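Local coordinates for nitrogenase iron-molybdenum cofactor biosynthesis protein NifB (Methanothermobacter thermautotrophicus, PDB 7JMA) that probably inserts carbide, by radical SAM chemistry, while fusing two [4Fe-4S] clusters into the [8Fe-9S-C] precursor of the nitrogenase iron-molybdenum cofactor, at residues E204-I209 / S219-I224. Residues are numbered along the deposited sequence; the frame is centred on the assembly and turned at random.
Sequences EHIVDI and SLMNII
Ile209, one of the two isoleucines of 204-209 whose side chains set out toward strand 220-225, donates its backbone N-H to His205 O at 3.1 Å. Side chains link the same segment: His205 ND1 donates to the anti lone pair of Asp208 OD2 at 3.1 Å in a bent bond (140°), the oxygen lying out of the ring plane. At the other side of the imidazole NE2 is hydrogen-bonded to the backbone N of Val145, probably as acceptor, so this buried ring has both nitrogens engaged.

Across the interface the side chains meet through carbon atoms. The Met221 methyl is the advancing group: with the chain bent at its last torsion (chi3 130°), CE comes to 3.3 Å from Ile206 CG2, tighter than ordinary van der Waals contact, and lies 3.7 Å from Ile206 O and 4.3 Å from Ile209 CG2. A long, unbranched side chain suits this span from strand to helix. The segments belong to a beta-alpha-beta crossover of the radical SAM partial barrel, in which helix 206-216 follows strand 190-197 and leads into 220-225, an edge strand of the six-stranded parallel sheet. Ile223 extends CD1 beyond its branch to bridge the gap, 3.6 Å from Ile206 CG2, as the two side chains run past each other in opposite directions. In beta-branched Ile206, chi1 of -55° sets CG2 anti to the backbone N, where this one methyl meets both strand residues, while Val250 of helix 240-251 also packs against its side chain.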
ATOM      1  N   GLU A 204     -10.772   4.108 -16.948  1.00 51.80           N
ATOM      2  CA  GLU A 204      -9.943   4.515 -18.074  1.00 53.80           C
ATOM      3  C   GLU A 204      -8.688   5.250 -17.631  1.00 54.07           C
ATOM      4  O   GLU A 204      -7.882   5.656 -18.475  1.00 57.04           O
ATOM      5  CB  GLU A 204     -10.746   5.396 -19.029  1.00 60.80           C
ATOM      6  CG  GLU A 204     -11.931   4.690 -19.662  1.00 71.96           C
ATOM      7  CD  GLU A 204     -12.920   5.660 -20.270  1.00 87.10           C
ATOM      8  OE1 GLU A 204     -12.484   6.726 -20.753  1.00 94.23           O
ATOM      9  OE2 GLU A 204     -14.133   5.358 -20.267  1.00 95.77           O
ATOM     10  N   HIS A 205      -8.507   5.409 -16.327  1.00 44.36           N
ATOM     11  CA  HIS A 205      -7.419   6.163 -15.738  1.00 45.66           C
ATOM     12  C   HIS A 205      -6.297   5.270 -15.224  1.00 46.21           C
ATOM     13  O   HIS A 205      -5.220   5.776 -14.887  1.00 45.91           O
ATOM     14  CB  HIS A 205      -7.988   7.018 -14.596  1.00 45.84           C
ATOM     15  CG  HIS A 205      -6.974   7.833 -13.871  1.00 44.24           C
ATOM     16  ND1 HIS A 205      -6.199   8.783 -14.498  1.00 51.65           N
ATOM     17  CD2 HIS A 205      -6.624   7.860 -12.562  1.00 42.28           C
ATOM     18  CE1 HIS A 205      -5.404   9.351 -13.608  1.00 49.06           C
ATOM     19  NE2 HIS A 205      -5.642   8.809 -12.426  1.00 45.54           N
ATOM     20  N   ILE A 206      -6.518   3.956 -15.177  1.00 44.52           N
ATOM     21  CA  ILE A 206      -5.537   3.058 -14.580  1.00 45.10           C
ATOM     22  C   ILE A 206      -4.232   3.059 -15.371  1.00 42.79           C
ATOM     23  O   ILE A 206      -3.154   2.945 -14.781  1.00 40.94           O
ATOM     24  CB  ILE A 206      -6.124   1.641 -14.450  1.00 46.85           C
ATOM     25  CG1 ILE A 206      -7.449   1.674 -13.678  1.00 42.57           C
ATOM     26  CG2 ILE A 206      -5.142   0.717 -13.771  1.00 46.59           C
ATOM     27  CD1 ILE A 206      -7.312   2.038 -12.238  1.00 38.43           C
ATOM     28  N   VAL A 207      -4.288   3.200 -16.699  1.00 43.59           N
ATOM     29  CA  VAL A 207      -3.034   3.207 -17.454  1.00 47.33           C
ATOM     30  C   VAL A 207      -2.242   4.485 -17.175  1.00 48.12           C
ATOM     31  O   VAL A 207      -1.005   4.485 -17.240  1.00 43.50           O
ATOM     32  CB  VAL A 207      -3.286   3.015 -18.962  1.00 55.30           C
ATOM     33  CG1 VAL A 207      -3.558   1.551 -19.274  1.00 57.85           C
ATOM     34  CG2 VAL A 207      -4.439   3.877 -19.428  1.00 53.84           C
ATOM     35  N   ASP A 208      -2.927   5.591 -16.862  1.00 43.32           N
ATOM     36  CA  ASP A 208      -2.221   6.796 -16.430  1.00 44.96           C
ATOM     37  C   ASP A 208      -1.492   6.552 -15.118  1.00 41.45           C
ATOM     38  O   ASP A 208      -0.341   6.975 -14.948  1.00 40.52           O
ATOM     39  CB  ASP A 208      -3.190   7.970 -16.275  1.00 48.94           C
ATOM     40  CG  ASP A 208      -3.965   8.261 -17.538  1.00 59.48           C
ATOM     41  OD1 ASP A 208      -3.340   8.318 -18.616  1.00 64.26           O
ATOM     42  OD2 ASP A 208      -5.200   8.438 -17.445  1.00 62.58           O
ATOM     43  N   ILE A 209      -2.158   5.885 -14.168  1.00 36.80           N
ATOM     44  CA  ILE A 209      -1.482   5.491 -12.934  1.00 33.31           C
ATOM     45  C   ILE A 209      -0.229   4.693 -13.261  1.00 35.59           C
ATOM     46  O   ILE A 209       0.864   4.980 -12.762  1.00 33.26           O
ATOM     47  CB  ILE A 209      -2.426   4.682 -12.028  1.00 31.97           C
ATOM     48  CG1 ILE A 209      -3.654   5.508 -11.641  1.00 33.52           C
ATOM     49  CG2 ILE A 209      -1.696   4.244 -10.750  1.00 32.09           C
ATOM     50  CD1 ILE A 209      -4.671   4.695 -10.885  1.00 34.81           C
ATOM     51  N   SER A 219       7.811  -1.518  -9.585  1.00 28.11           N
ATOM     52  CA  SER A 219       8.167  -2.754 -10.274  1.00 33.99           C
ATOM     53  C   SER A 219       6.986  -3.550 -10.792  1.00 34.34           C
ATOM     54  O   SER A 219       7.151  -4.318 -11.746  1.00 33.09           O
ATOM     55  CB  SER A 219       8.992  -3.672  -9.364  1.00 36.53           C
ATOM     56  OG  SER A 219      10.276  -3.116  -9.095  1.00 32.04           O
ATOM     57  N   LEU A 220       5.810  -3.385 -10.191  1.00 30.45           N
ATOM     58  CA  LEU A 220       4.693  -4.269 -10.462  1.00 33.65           C
ATOM     59  C   LEU A 220       3.428  -3.517 -10.095  1.00 29.79           C
ATOM     60  O   LEU A 220       3.440  -2.690  -9.190  1.00 32.67           O
ATOM     61  CB  LEU A 220       4.830  -5.562  -9.649  1.00 37.12           C
ATOM     62  CG  LEU A 220       3.734  -6.611  -9.713  1.00 50.27           C
ATOM     63  CD1 LEU A 220       3.740  -7.259 -11.082  1.00 58.27           C
ATOM     64  CD2 LEU A 220       3.971  -7.646  -8.626  1.00 54.59           C
ATOM     65  N   MET A 221       2.363  -3.782 -10.833  1.00 29.79           N
ATOM     66  CA  MET A 221       1.052  -3.252 -10.497  1.00 34.84           C
ATOM     67  C   MET A 221       0.087  -4.398 -10.270  1.00 37.04           C
ATOM     68  O   MET A 221       0.117  -5.401 -10.984  1.00 34.89           O
ATOM     69  CB  MET A 221       0.526  -2.342 -11.588  1.00 43.14           C
ATOM     70  CG  MET A 221      -0.433  -1.324 -11.056  1.00 63.44           C
ATOM     71  SD  MET A 221      -0.417   0.150 -12.066  1.00 66.30           S
ATOM     72  CE  MET A 221      -2.178   0.316 -12.303  1.00 52.73           C
ATOM     73  N   ASN A 222      -0.782  -4.235  -9.284  1.00 33.99           N
ATOM     74  CA  ASN A 222      -1.818  -5.212  -8.980  1.00 35.80           C
ATOM     75  C   ASN A 222      -3.142  -4.476  -9.093  1.00 34.31           C
ATOM     76  O   ASN A 222      -3.416  -3.574  -8.294  1.00 38.69           O
ATOM     77  CB  ASN A 222      -1.618  -5.803  -7.584  1.00 34.69           C
ATOM     78  CG  ASN A 222      -2.576  -6.941  -7.281  1.00 42.31           C
ATOM     79  OD1 ASN A 222      -3.213  -7.497  -8.177  1.00 41.49           O
ATOM     80  ND2 ASN A 222      -2.679  -7.293  -6.008  1.00 49.26           N
ATOM     81  N   ILE A 223      -3.940  -4.835 -10.096  1.00 32.27           N
ATOM     82  CA  ILE A 223      -5.271  -4.264 -10.272  1.00 40.55           C
ATOM     83  C   ILE A 223      -6.245  -5.066  -9.422  1.00 48.08           C
ATOM     84  O   ILE A 223      -6.383  -6.281  -9.601  1.00 48.73           O
ATOM     85  CB  ILE A 223      -5.705  -4.271 -11.746  1.00 48.15           C
ATOM     86  CG1 ILE A 223      -4.539  -3.911 -12.663  1.00 50.41           C
ATOM     87  CG2 ILE A 223      -6.869  -3.309 -11.959  1.00 49.70           C
ATOM     88  CD1 ILE A 223      -4.102  -2.479 -12.534  1.00 51.94           C
ATOM     89  N   ILE A 224      -6.920  -4.388  -8.510  1.00 42.97           N
ATOM     90  CA  ILE A 224      -7.858  -5.000  -7.574  1.00 39.66           C
ATOM     91  C   ILE A 224      -9.256  -4.512  -7.941  1.00 36.66           C
ATOM     92  O   ILE A 224      -9.454  -3.303  -8.087  1.00 43.60           O
ATOM     93  CB  ILE A 224      -7.527  -4.635  -6.114  1.00 46.11           C
ATOM     94  CG1 ILE A 224      -6.104  -5.075  -5.767  1.00 59.14           C
ATOM     95  CG2 ILE A 224      -8.546  -5.255  -5.165  1.00 53.16           C
ATOM     96  CD1 ILE A 224      -5.803  -6.490  -6.180  1.00 66.25           C
TER